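Local coordinates for nitrosopumilus output domain-containing protein (Pyrococcus horikoshii, PDB 2P9X), which is of unknown function but binds zinc ions and forms an all-helical Nitrosopumilus output domain that assembles as four subunits, at residues L23-L35 with Q47-E59. Residues are numbered along the deposited sequence; the frame is centred on the assembly and turned at random.
Sequences LEAVLEAHLRATL and QKFKEAVSKLFGE
H30 NE2 reaches across to the backbone oxygen of A52, 2.8 Å away, in a bent hydrogen bond (134° at the hydrogen) that comes from above the carbonyl plane. The same oxygen takes a weak helical bond from L56 N, so H30 is its second donor. The imidazole gets there because its CG stands anti to the backbone N (chi1 176°), and it is sandwiched: L56 CB makes a CH-pi contact over one face, 3.8 Å from the ring centroid, while T34 OG1 sits above the other. Its second nitrogen, ND1, bonds to Y60 OH of the second subunit, and an alanine here would probably leave both that hydroxyl and the A52 carbonyl without these bonds and open a gap beside L56. Toward the C-terminal end of helix 23-35, L31 CD2 presses on A52 CB at 3.5 Å, and L35 CD1 lies against the same methyl and the aliphatic part of K48. Toward its N-terminal end, L27 CD1 meets L56 CD2 and V53 CG2, and L23 CD1 touches the edge of F57 at CE2. The helices cross steeply, at 111°, their axes approaching to 10.3 Å; L16 of helix 3-19 packs on L23 and L27, and L86 of helix 86-97 on F49.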
loop_
_atom_site.group_PDB
_atom_site.type_symbol
_atom_site.label_atom_id
_atom_site.label_comp_id
_atom_site.label_asym_id
_atom_site.label_seq_id
_atom_site.Cartn_x
_atom_site.Cartn_y
_atom_site.Cartn_z
ATOM N N LEU A 23 11.247 -2.033 7.480
ATOM C CA LEU A 23 10.007 -2.801 7.583
ATOM C C LEU A 23 9.734 -3.328 8.986
ATOM O O LEU A 23 8.596 -3.280 9.453
ATOM C CB LEU A 23 9.989 -3.951 6.567
ATOM C CG LEU A 23 8.676 -4.738 6.493
ATOM C CD1 LEU A 23 7.492 -3.778 6.313
ATOM C CD2 LEU A 23 8.753 -5.735 5.325
ATOM N N GLU A 24 10.756 -3.830 9.669
ATOM C CA GLU A 24 10.529 -4.339 11.020
ATOM C C GLU A 24 9.939 -3.243 11.905
ATOM O O GLU A 24 8.938 -3.457 12.593
ATOM C CB GLU A 24 11.834 -4.851 11.636
ATOM C CG GLU A 24 11.638 -5.565 12.974
ATOM C CD GLU A 24 12.955 -5.962 13.613
ATOM O OE1 GLU A 24 14.014 -5.662 13.032
ATOM O OE2 GLU A 24 12.929 -6.574 14.699
ATOM N N ALA A 25 10.548 -2.061 11.874
ATOM C CA ALA A 25 10.059 -0.956 12.695
ATOM C C ALA A 25 8.657 -0.522 12.294
ATOM O O ALA A 25 7.821 -0.216 13.146
ATOM C CB ALA A 25 11.004 0.224 12.591
ATOM N N VAL A 26 8.398 -0.481 10.992
ATOM C CA VAL A 26 7.089 -0.062 10.509
ATOM C C VAL A 26 5.994 -1.050 10.895
ATOM O O VAL A 26 4.956 -0.659 11.437
ATOM C CB VAL A 26 7.126 0.145 8.979
ATOM C CG1 VAL A 26 5.720 0.338 8.424
ATOM C CG2 VAL A 26 7.985 1.370 8.666
ATOM N N LEU A 27 6.211 -2.332 10.627
ATOM C CA LEU A 27 5.186 -3.308 10.981
ATOM C C LEU A 27 5.001 -3.370 12.495
ATOM O O LEU A 27 3.880 -3.460 12.983
ATOM C CB LEU A 27 5.545 -4.697 10.435
ATOM C CG LEU A 27 4.550 -5.826 10.746
ATOM C CD1 LEU A 27 3.137 -5.449 10.322
ATOM C CD2 LEU A 27 5.010 -7.088 10.012
ATOM N N GLU A 28 6.095 -3.313 13.247
ATOM C CA GLU A 28 5.971 -3.372 14.699
ATOM C C GLU A 28 5.234 -2.161 15.261
ATOM O O GLU A 28 4.474 -2.282 16.215
ATOM C CB GLU A 28 7.346 -3.534 15.341
ATOM C CG GLU A 28 7.724 -5.004 15.436
ATOM C CD GLU A 28 9.201 -5.244 15.572
ATOM O OE1 GLU A 28 9.970 -4.262 15.643
ATOM O OE2 GLU A 28 9.596 -6.432 15.584
ATOM N N ALA A 29 5.439 -0.993 14.666
ATOM C CA ALA A 29 4.727 0.190 15.142
ATOM C C ALA A 29 3.233 -0.009 14.912
ATOM O O ALA A 29 2.407 0.351 15.750
ATOM C CB ALA A 29 5.205 1.426 14.397
ATOM N N HIS A 30 2.891 -0.568 13.756
ATOM C CA HIS A 30 1.502 -0.831 13.403
ATOM C C HIS A 30 0.860 -1.845 14.346
ATOM O O HIS A 30 -0.239 -1.626 14.844
ATOM C CB HIS A 30 1.432 -1.348 11.968
ATOM C CG HIS A 30 0.058 -1.744 11.534
ATOM N ND1 HIS A 30 -0.959 -0.831 11.351
ATOM C CD2 HIS A 30 -0.461 -2.954 11.219
ATOM C CE1 HIS A 30 -2.044 -1.461 10.938
ATOM N NE2 HIS A 30 -1.768 -2.751 10.849
ATOM N N LEU A 31 1.544 -2.954 14.602
ATOM C CA LEU A 31 0.986 -3.977 15.492
ATOM C C LEU A 31 0.862 -3.489 16.924
ATOM O O LEU A 31 -0.071 -3.853 17.632
ATOM C CB LEU A 31 1.844 -5.247 15.460
ATOM C CG LEU A 31 1.904 -5.965 14.109
ATOM C CD1 LEU A 31 2.907 -7.109 14.213
ATOM C CD2 LEU A 31 0.522 -6.487 13.718
ATOM N N ARG A 32 1.819 -2.675 17.353
ATOM C CA ARG A 32 1.816 -2.136 18.710
ATOM C C ARG A 32 0.643 -1.188 18.898
ATOM O O ARG A 32 -0.105 -1.288 19.874
ATOM C CB ARG A 32 3.118 -1.376 18.976
ATOM C CG ARG A 32 3.361 -1.001 20.432
ATOM C CD ARG A 32 4.236 -2.042 21.125
ATOM N NE ARG A 32 3.467 -2.998 21.913
ATOM C CZ ARG A 32 3.913 -4.194 22.287
ATOM N NH1 ARG A 32 5.127 -4.598 21.940
ATOM N NH2 ARG A 32 3.148 -4.978 23.027
ATOM N N ALA A 33 0.480 -0.267 17.955
ATOM C CA ALA A 33 -0.590 0.721 18.032
ATOM C C ALA A 33 -2.001 0.175 17.841
ATOM O O ALA A 33 -2.947 0.661 18.469
ATOM C CB ALA A 33 -0.326 1.842 17.020
ATOM N N THR A 34 -2.159 -0.841 17.001
ATOM C CA THR A 34 -3.488 -1.375 16.735
ATOM C C THR A 34 -3.908 -2.601 17.532
ATOM O O THR A 34 -5.104 -2.820 17.737
ATOM C CB THR A 34 -3.669 -1.687 15.230
ATOM O OG1 THR A 34 -2.821 -2.781 14.856
ATOM C CG2 THR A 34 -3.308 -0.462 14.390
ATOM N N LEU A 35 -2.945 -3.395 17.990
ATOM C CA LEU A 35 -3.273 -4.606 18.742
ATOM C C LEU A 35 -2.412 -4.826 19.979
ATOM O O LEU A 35 -2.523 -5.864 20.637
ATOM C CB LEU A 35 -3.139 -5.828 17.831
ATOM C CG LEU A 35 -4.029 -5.904 16.589
ATOM C CD1 LEU A 35 -3.490 -6.969 15.652
ATOM C CD2 LEU A 35 -5.471 -6.201 16.990
ATOM N N GLN A 47 -4.368 -15.650 11.895
ATOM C CA GLN A 47 -5.434 -14.963 11.180
ATOM C C GLN A 47 -5.445 -13.470 11.527
ATOM O O GLN A 47 -5.598 -12.624 10.645
ATOM C CB GLN A 47 -6.798 -15.589 11.506
ATOM C CG GLN A 47 -7.973 -14.821 10.908
ATOM C CD GLN A 47 -9.311 -15.520 11.100
ATOM O OE1 GLN A 47 -10.367 -14.927 10.872
ATOM N NE2 GLN A 47 -9.273 -16.784 11.507
ATOM N N LYS A 48 -5.275 -13.150 12.806
ATOM C CA LYS A 48 -5.269 -11.754 13.241
ATOM C C LYS A 48 -4.036 -11.036 12.690
ATOM O O LYS A 48 -4.104 -9.867 12.310
ATOM C CB LYS A 48 -5.288 -11.673 14.768
ATOM C CG LYS A 48 -5.444 -10.261 15.313
ATOM C CD LYS A 48 -5.722 -10.257 16.809
ATOM C CE LYS A 48 -7.038 -10.953 17.128
ATOM N NZ LYS A 48 -8.191 -10.322 16.424
ATOM N N PHE A 49 -2.911 -11.741 12.646
ATOM C CA PHE A 49 -1.677 -11.161 12.129
ATOM C C PHE A 49 -1.874 -10.833 10.647
ATOM O O PHE A 49 -1.520 -9.743 10.186
ATOM C CB PHE A 49 -0.511 -12.148 12.322
ATOM C CG PHE A 49 0.785 -11.699 11.697
ATOM C CD1 PHE A 49 1.662 -10.877 12.400
ATOM C CD2 PHE A 49 1.126 -12.089 10.406
ATOM C CE1 PHE A 49 2.859 -10.450 11.826
ATOM C CE2 PHE A 49 2.327 -11.669 9.818
ATOM C CZ PHE A 49 3.191 -10.847 10.532
ATOM N N LYS A 50 -2.453 -11.772 9.900
ATOM C CA LYS A 50 -2.693 -11.551 8.480
ATOM C C LYS A 50 -3.619 -10.358 8.283
ATOM O O LYS A 50 -3.381 -9.511 7.421
ATOM C CB LYS A 50 -3.302 -12.804 7.845
ATOM C CG LYS A 50 -2.256 -13.847 7.486
ATOM C CD LYS A 50 -2.886 -15.128 6.945
ATOM C CE LYS A 50 -4.066 -14.845 6.036
ATOM N NZ LYS A 50 -4.173 -15.843 4.933
ATOM N N GLU A 51 -4.671 -10.294 9.093
ATOM C CA GLU A 51 -5.628 -9.198 9.018
ATOM C C GLU A 51 -4.918 -7.869 9.277
ATOM O O GLU A 51 -5.158 -6.888 8.577
ATOM C CB GLU A 51 -6.739 -9.395 10.060
ATOM C CG GLU A 51 -7.724 -8.235 10.146
ATOM C CD GLU A 51 -8.705 -8.371 11.305
ATOM O OE1 GLU A 51 -8.629 -9.377 12.046
ATOM O OE2 GLU A 51 -9.550 -7.466 11.476
ATOM N N ALA A 52 -4.038 -7.850 10.277
ATOM C CA ALA A 52 -3.304 -6.636 10.630
ATOM C C ALA A 52 -2.391 -6.152 9.512
ATOM O O ALA A 52 -2.323 -4.961 9.239
ATOM C CB ALA A 52 -2.485 -6.859 11.905
ATOM N N VAL A 53 -1.666 -7.068 8.875
ATOM C CA VAL A 53 -0.784 -6.672 7.787
ATOM C C VAL A 53 -1.618 -6.150 6.615
ATOM O O VAL A 53 -1.217 -5.212 5.924
ATOM C CB VAL A 53 0.089 -7.856 7.313
ATOM C CG1 VAL A 53 1.008 -7.414 6.184
ATOM C CG2 VAL A 53 0.888 -8.399 8.487
ATOM N N SER A 54 -2.777 -6.762 6.387
ATOM C CA SER A 54 -3.649 -6.329 5.303
ATOM C C SER A 54 -4.130 -4.904 5.578
ATOM O O SER A 54 -4.276 -4.107 4.658
ATOM C CB SER A 54 -4.857 -7.265 5.169
ATOM O OG SER A 54 -5.631 -6.918 4.028
ATOM N N LYS A 55 -4.361 -4.579 6.846
ATOM C CA LYS A 55 -4.807 -3.227 7.184
ATOM C C LYS A 55 -3.691 -2.206 6.980
ATOM O O LYS A 55 -3.948 -1.033 6.728
ATOM C CB LYS A 55 -5.319 -3.173 8.622
ATOM C CG LYS A 55 -6.764 -3.624 8.741
ATOM C CD LYS A 55 -7.174 -3.877 10.174
ATOM C CE LYS A 55 -8.618 -4.356 10.233
ATOM N NZ LYS A 55 -9.026 -4.707 11.620
ATOM N N LEU A 56 -2.447 -2.658 7.064
ATOM C CA LEU A 56 -1.316 -1.762 6.880
ATOM C C LEU A 56 -1.021 -1.429 5.419
ATOM O O LEU A 56 -0.928 -0.258 5.047
ATOM C CB LEU A 56 -0.066 -2.376 7.523
ATOM C CG LEU A 56 1.256 -1.618 7.371
ATOM C CD1 LEU A 56 1.141 -0.212 7.947
ATOM C CD2 LEU A 56 2.352 -2.397 8.090
ATOM N N PHE A 57 -0.901 -2.462 4.588
ATOM C CA PHE A 57 -0.552 -2.279 3.182
ATOM C C PHE A 57 -1.555 -2.791 2.157
ATOM O O PHE A 57 -1.337 -2.626 0.962
ATOM C CB PHE A 57 0.781 -2.971 2.892
ATOM C CG PHE A 57 1.950 -2.413 3.653
ATOM C CD1 PHE A 57 2.315 -1.081 3.518
ATOM C CD2 PHE A 57 2.732 -3.248 4.451
ATOM C CE1 PHE A 57 3.452 -0.583 4.159
ATOM C CE2 PHE A 57 3.873 -2.760 5.096
ATOM C CZ PHE A 57 4.231 -1.428 4.946
ATOM N N GLY A 58 -2.627 -3.426 2.610
ATOM C CA GLY A 58 -3.594 -3.964 1.672
ATOM C C GLY A 58 -3.428 -5.467 1.569
ATOM O O GLY A 58 -2.420 -6.010 2.020
ATOM N N GLU A 59 -4.399 -6.141 0.958
ATOM C CA GLU A 59 -4.361 -7.595 0.849
ATOM C C GLU A 59 -3.319 -8.157 -0.114
ATOM O O GLU A 59 -2.801 -9.255 0.100
ATOM C CB GLU A 59 -5.745 -8.120 0.472
ATOM C CG GLU A 59 -5.851 -9.629 0.519
ATOM C CD GLU A 59 -7.247 -10.112 0.200
ATOM O OE1 GLU A 59 -8.189 -9.700 0.909
ATOM O OE2 GLU A 59 -7.398 -10.901 -0.759
#